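Local coordinates for MutS2 protein (Thermus thermophilus, PDB 2ZQE), which probably binds and cuts DNA through its Smr domain, an endonuclease domain tied to the suppression of homologous recombination, at residues E6-G11 / R37-K42; E62-A67 / G75-A80. All coordinates share one frame; numbering follows the deposited sequence.

In the fold
Contact 1 (6-11 with 37-42) and contact 2 (62-67 with 75-80) are the two flanks of one mixed four-stranded sheet, their centres about 11 Å apart. Contact 1 is parallel and closes a beta-alpha-beta unit; contact 2 is an antiparallel hairpin. Both are partly buried, and in each an outermost strand of the sheet pairs with an inner one. The inner strands 35-39 and 76-81 lie side by side and join the contacts, His40 NE2 being probably hydrogen-bonded to Thr77 OG1 and Leu39 packing on Val76. Charged pairs between and within its segments mark contact 1, whereas contact 2 has no charged pair between its segments and relies on backbone bonds, apolar packing and one bridging water.

Contact 1 of 2, residues E6-G11 / R37-K42; sequences EVDLRG and RLLHGK
Glu6, Val7 and Asp8 pair in parallel with Arg37, Leu38 and Leu39, the strand axes 4.8 Å apart at closest approach, through the backbone bonds Val7 N to Arg37 O, Leu39 N to Val7 O and Leu9 N to Leu39 O, the last 2.7 Å long. On the face carrying Glu6 and Leu39, Arg37 takes Glu6 side-on, NE (2.8 Å) and NH2 (2.9 Å) both closing on OE2. Glu6 CG stands anti to the backbone N (chi1 -177°) and the chain runs on extended, bringing OE2 to Arg37. The two planes are 35° apart, and NH2 also donates to the Glu71 carbonyl. With an alanine in place of Arg37, the Glu6 carboxylate would probably lose its charged mate and be set free to turn. Leu39 CD2 lies 3.6 Å from Glu6 OE1 and over one face of the Arg10 guanidinium, off toward its rim. That guanidinium is held by Asp8, NE to OD1 and NH2 to OD2 (2.9 Å), nearly in its own plane. Asp8 OD1 also accepts from Arg10 N, making an Asx turn that starts on the last strand residue. On the face of Val7 and Leu38, Leu9 CD1, from the loop just past strand 6-8, comes 4.0 Å from Leu38 CB, and both leucines touch Ile51 of helix 46-57. Helix 14-30, covering Val7 and Leu9, connects the strands, completing the beta-alpha-beta unit of this alpha/beta Smr domain.

Contact 2 of 2, residues E62-A67 / G75-A80; sequences ESFADA and GVTVVA
Ala80 O takes two backbone N-H groups, from Glu62 N at 2.8 Å and from Ser63 N at 3.3 Å, a classic beta bulge in the antiparallel hairpin of strands 61-66 and 76-81. Beyond it Ala80 N binds Ser63 O, Ala65 and Val78 exchange a reciprocal pair of bonds, and Ala67 N reaches Val76 O at 2.9 Å. In the non-hydrogen-bonded pair Asp66-Thr77, one water joins the side chains, donating to Asp66 OD1 and lying 2.7 Å from Thr77 OG1. Both residues have protein partners too: Asp66 OD2 forms a salt bridge with Arg48 of helix 46-57, and Thr77 has His40 as its second partner. On this face Phe64 CG stands between the backbone N and the carbonyl carbon (chi1 66°). Its CB lies 3.9 Å from Thr77 CG2, while the side chain touches Arg52, Leu55 and Arg56 of helix 46-57. On the reverse face Ser63 OG sits 3.5 Å from Ala80 CB. At the far end from the bulge, the Ala67 methyl packs on two valines, its CB 3.8 Å from both Val76 CB and Val78 CG2.

Contact 1 of 2, residues E6-G11 / R37-K42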
# COMPACT_ATOMS: atom_id res chain seq x y z
N GLU A 6 7.67 3.98 3.68
CA GLU A 6 6.53 4.54 2.97
C GLU A 6 6.89 4.72 1.51
O GLU A 6 7.99 5.20 1.19
CB GLU A 6 6.10 5.88 3.56
CG GLU A 6 4.84 6.48 2.91
CD GLU A 6 4.32 7.69 3.65
OE1 GLU A 6 4.78 8.82 3.37
OE2 GLU A 6 3.42 7.51 4.49
N VAL A 7 5.98 4.32 0.63
CA VAL A 7 6.13 4.53 -0.81
C VAL A 7 5.05 5.48 -1.32
O VAL A 7 3.87 5.31 -1.05
CB VAL A 7 6.10 3.20 -1.59
CG1 VAL A 7 6.27 3.46 -3.08
CG2 VAL A 7 7.19 2.25 -1.06
N ASP A 8 5.49 6.50 -2.06
CA ASP A 8 4.60 7.53 -2.57
C ASP A 8 4.14 7.16 -3.98
O ASP A 8 4.90 7.27 -4.95
CB ASP A 8 5.31 8.89 -2.55
CG ASP A 8 4.37 10.04 -2.81
OD1 ASP A 8 3.25 9.81 -3.29
OD2 ASP A 8 4.76 11.20 -2.52
N LEU A 9 2.88 6.74 -4.07
CA LEU A 9 2.27 6.33 -5.33
C LEU A 9 1.42 7.42 -5.99
O LEU A 9 0.80 7.20 -7.03
CB LEU A 9 1.37 5.11 -5.06
CG LEU A 9 2.11 4.00 -4.31
CD1 LEU A 9 1.10 3.06 -3.67
CD2 LEU A 9 3.03 3.23 -5.25
N ARG A 10 1.33 8.59 -5.37
CA ARG A 10 0.47 9.64 -5.90
C ARG A 10 1.01 10.08 -7.24
O ARG A 10 2.22 10.18 -7.41
CB ARG A 10 0.42 10.83 -4.95
CG ARG A 10 -0.14 10.46 -3.59
CD ARG A 10 -0.01 11.61 -2.62
NE ARG A 10 1.38 11.93 -2.32
CZ ARG A 10 1.76 12.97 -1.59
NH1 ARG A 10 0.85 13.77 -1.06
NH2 ARG A 10 3.05 13.20 -1.37
N GLY A 11 0.10 10.30 -8.19
CA GLY A 11 0.47 10.71 -9.54
C GLY A 11 0.64 9.56 -10.51
O GLY A 11 0.83 9.78 -11.71
N ARG A 37 3.80 1.40 4.47
CA ARG A 37 2.77 2.41 4.19
C ARG A 37 2.71 2.73 2.71
O ARG A 37 3.73 2.99 2.09
CB ARG A 37 3.03 3.69 4.98
CG ARG A 37 2.72 3.57 6.47
CD ARG A 37 3.34 4.74 7.25
NE ARG A 37 2.89 6.06 6.78
CZ ARG A 37 1.76 6.68 7.14
NH1 ARG A 37 0.91 6.12 7.99
NH2 ARG A 37 1.48 7.87 6.63
N LEU A 38 1.51 2.68 2.15
CA LEU A 38 1.29 3.02 0.75
C LEU A 38 0.56 4.35 0.67
O LEU A 38 -0.63 4.45 0.94
CB LEU A 38 0.48 1.90 0.06
CG LEU A 38 1.10 0.51 0.21
CD1 LEU A 38 0.13 -0.53 -0.38
CD2 LEU A 38 2.46 0.41 -0.47
N LEU A 39 1.30 5.40 0.34
CA LEU A 39 0.73 6.73 0.19
C LEU A 39 0.20 6.90 -1.23
O LEU A 39 0.97 7.15 -2.16
CB LEU A 39 1.81 7.77 0.51
CG LEU A 39 1.50 9.25 0.27
CD1 LEU A 39 0.23 9.65 1.00
CD2 LEU A 39 2.70 10.12 0.69
N HIS A 40 -1.11 6.74 -1.39
CA HIS A 40 -1.73 6.84 -2.73
C HIS A 40 -2.61 8.06 -2.90
O HIS A 40 -3.05 8.38 -4.01
CB HIS A 40 -2.56 5.60 -3.06
CG HIS A 40 -3.36 5.08 -1.90
ND1 HIS A 40 -4.42 5.76 -1.35
CD2 HIS A 40 -3.25 3.93 -1.20
CE1 HIS A 40 -4.94 5.06 -0.37
NE2 HIS A 40 -4.24 3.94 -0.24
N GLY A 41 -2.89 8.71 -1.78
CA GLY A 41 -3.73 9.88 -1.78
C GLY A 41 -5.20 9.55 -1.91
O GLY A 41 -5.60 8.38 -2.01
N LYS A 42 -6.02 10.60 -1.94
CA LYS A 42 -7.46 10.43 -1.97
C LYS A 42 -7.99 10.64 -3.37
O LYS A 42 -8.09 9.67 -4.14
CB LYS A 42 -8.13 11.31 -0.91
CG LYS A 42 -7.77 10.90 0.51
CD LYS A 42 -8.30 11.86 1.54
CE LYS A 42 -7.86 11.42 2.94
NZ LYS A 42 -8.11 12.47 3.98

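Contact 2 of 2, residues E62-A67 / G75-A80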
# COMPACT_ATOMS: atom_id res chain seq x y z
N GLU A 62 -0.49 -9.84 5.43
CA GLU A 62 -1.27 -10.37 6.55
C GLU A 62 -2.58 -9.60 6.69
O GLU A 62 -3.65 -10.19 6.77
CB GLU A 62 -0.47 -10.32 7.83
CG GLU A 62 -1.21 -10.93 9.00
CD GLU A 62 -0.34 -11.14 10.19
OE1 GLU A 62 0.08 -10.13 10.80
OE2 GLU A 62 -0.08 -12.33 10.53
N SER A 63 -2.49 -8.27 6.76
CA SER A 63 -3.69 -7.45 6.85
C SER A 63 -3.39 -6.05 6.34
O SER A 63 -2.22 -5.69 6.15
CB SER A 63 -4.22 -7.41 8.29
OG SER A 63 -3.28 -6.79 9.16
N PHE A 64 -4.42 -5.27 6.07
CA PHE A 64 -4.23 -3.88 5.68
C PHE A 64 -5.42 -3.07 6.13
O PHE A 64 -6.50 -3.62 6.36
CB PHE A 64 -4.04 -3.75 4.16
CG PHE A 64 -5.27 -4.12 3.38
CD1 PHE A 64 -6.27 -3.17 3.15
CD2 PHE A 64 -5.44 -5.41 2.89
CE1 PHE A 64 -7.43 -3.51 2.43
CE2 PHE A 64 -6.59 -5.75 2.18
CZ PHE A 64 -7.59 -4.81 1.96
N ALA A 65 -5.22 -1.75 6.24
CA ALA A 65 -6.28 -0.83 6.66
C ALA A 65 -5.89 0.58 6.29
O ALA A 65 -4.72 0.87 6.10
CB ALA A 65 -6.47 -0.90 8.17
N ASP A 66 -6.89 1.45 6.14
CA ASP A 66 -6.61 2.88 6.04
C ASP A 66 -5.84 3.32 7.27
O ASP A 66 -6.09 2.83 8.39
CB ASP A 66 -7.92 3.67 5.99
CG ASP A 66 -8.70 3.42 4.73
OD1 ASP A 66 -8.11 3.61 3.64
OD2 ASP A 66 -9.90 3.06 4.83
N ALA A 67 -4.90 4.24 7.06
CA ALA A 67 -4.25 4.95 8.17
C ALA A 67 -5.33 5.73 8.94
O ALA A 67 -6.36 6.13 8.37
CB ALA A 67 -3.18 5.89 7.64
N GLY A 75 -6.00 8.28 2.52
CA GLY A 75 -4.96 8.49 1.52
C GLY A 75 -3.74 7.59 1.71
O GLY A 75 -2.81 7.58 0.88
N VAL A 76 -3.73 6.83 2.80
CA VAL A 76 -2.62 5.90 3.04
C VAL A 76 -3.20 4.55 3.43
O VAL A 76 -4.07 4.47 4.28
CB VAL A 76 -1.67 6.40 4.15
CG1 VAL A 76 -0.61 5.33 4.49
CG2 VAL A 76 -0.98 7.71 3.72
N THR A 77 -2.70 3.50 2.78
CA THR A 77 -3.03 2.13 3.20
C THR A 77 -1.83 1.58 3.96
O THR A 77 -0.71 1.54 3.45
CB THR A 77 -3.35 1.21 2.00
OG1 THR A 77 -4.52 1.68 1.33
CG2 THR A 77 -3.63 -0.21 2.51
N VAL A 78 -2.10 1.15 5.19
CA VAL A 78 -1.07 0.59 6.05
C VAL A 78 -1.13 -0.92 5.97
O VAL A 78 -2.15 -1.52 6.31
CB VAL A 78 -1.28 1.07 7.50
CG1 VAL A 78 -0.15 0.57 8.40
CG2 VAL A 78 -1.36 2.59 7.54
N VAL A 79 -0.03 -1.53 5.53
CA VAL A 79 0.03 -2.97 5.27
C VAL A 79 0.86 -3.67 6.35
O VAL A 79 2.01 -3.29 6.60
CB VAL A 79 0.65 -3.26 3.86
CG1 VAL A 79 0.63 -4.75 3.56
CG2 VAL A 79 -0.10 -2.48 2.74
N ALA A 80 0.26 -4.68 6.97
CA ALA A 80 0.99 -5.60 7.84
C ALA A 80 1.46 -6.77 6.99
O ALA A 80 0.65 -7.49 6.39
CB ALA A 80 0.10 -6.10 8.95
O HOH W 1 -6.87 1.43 2.71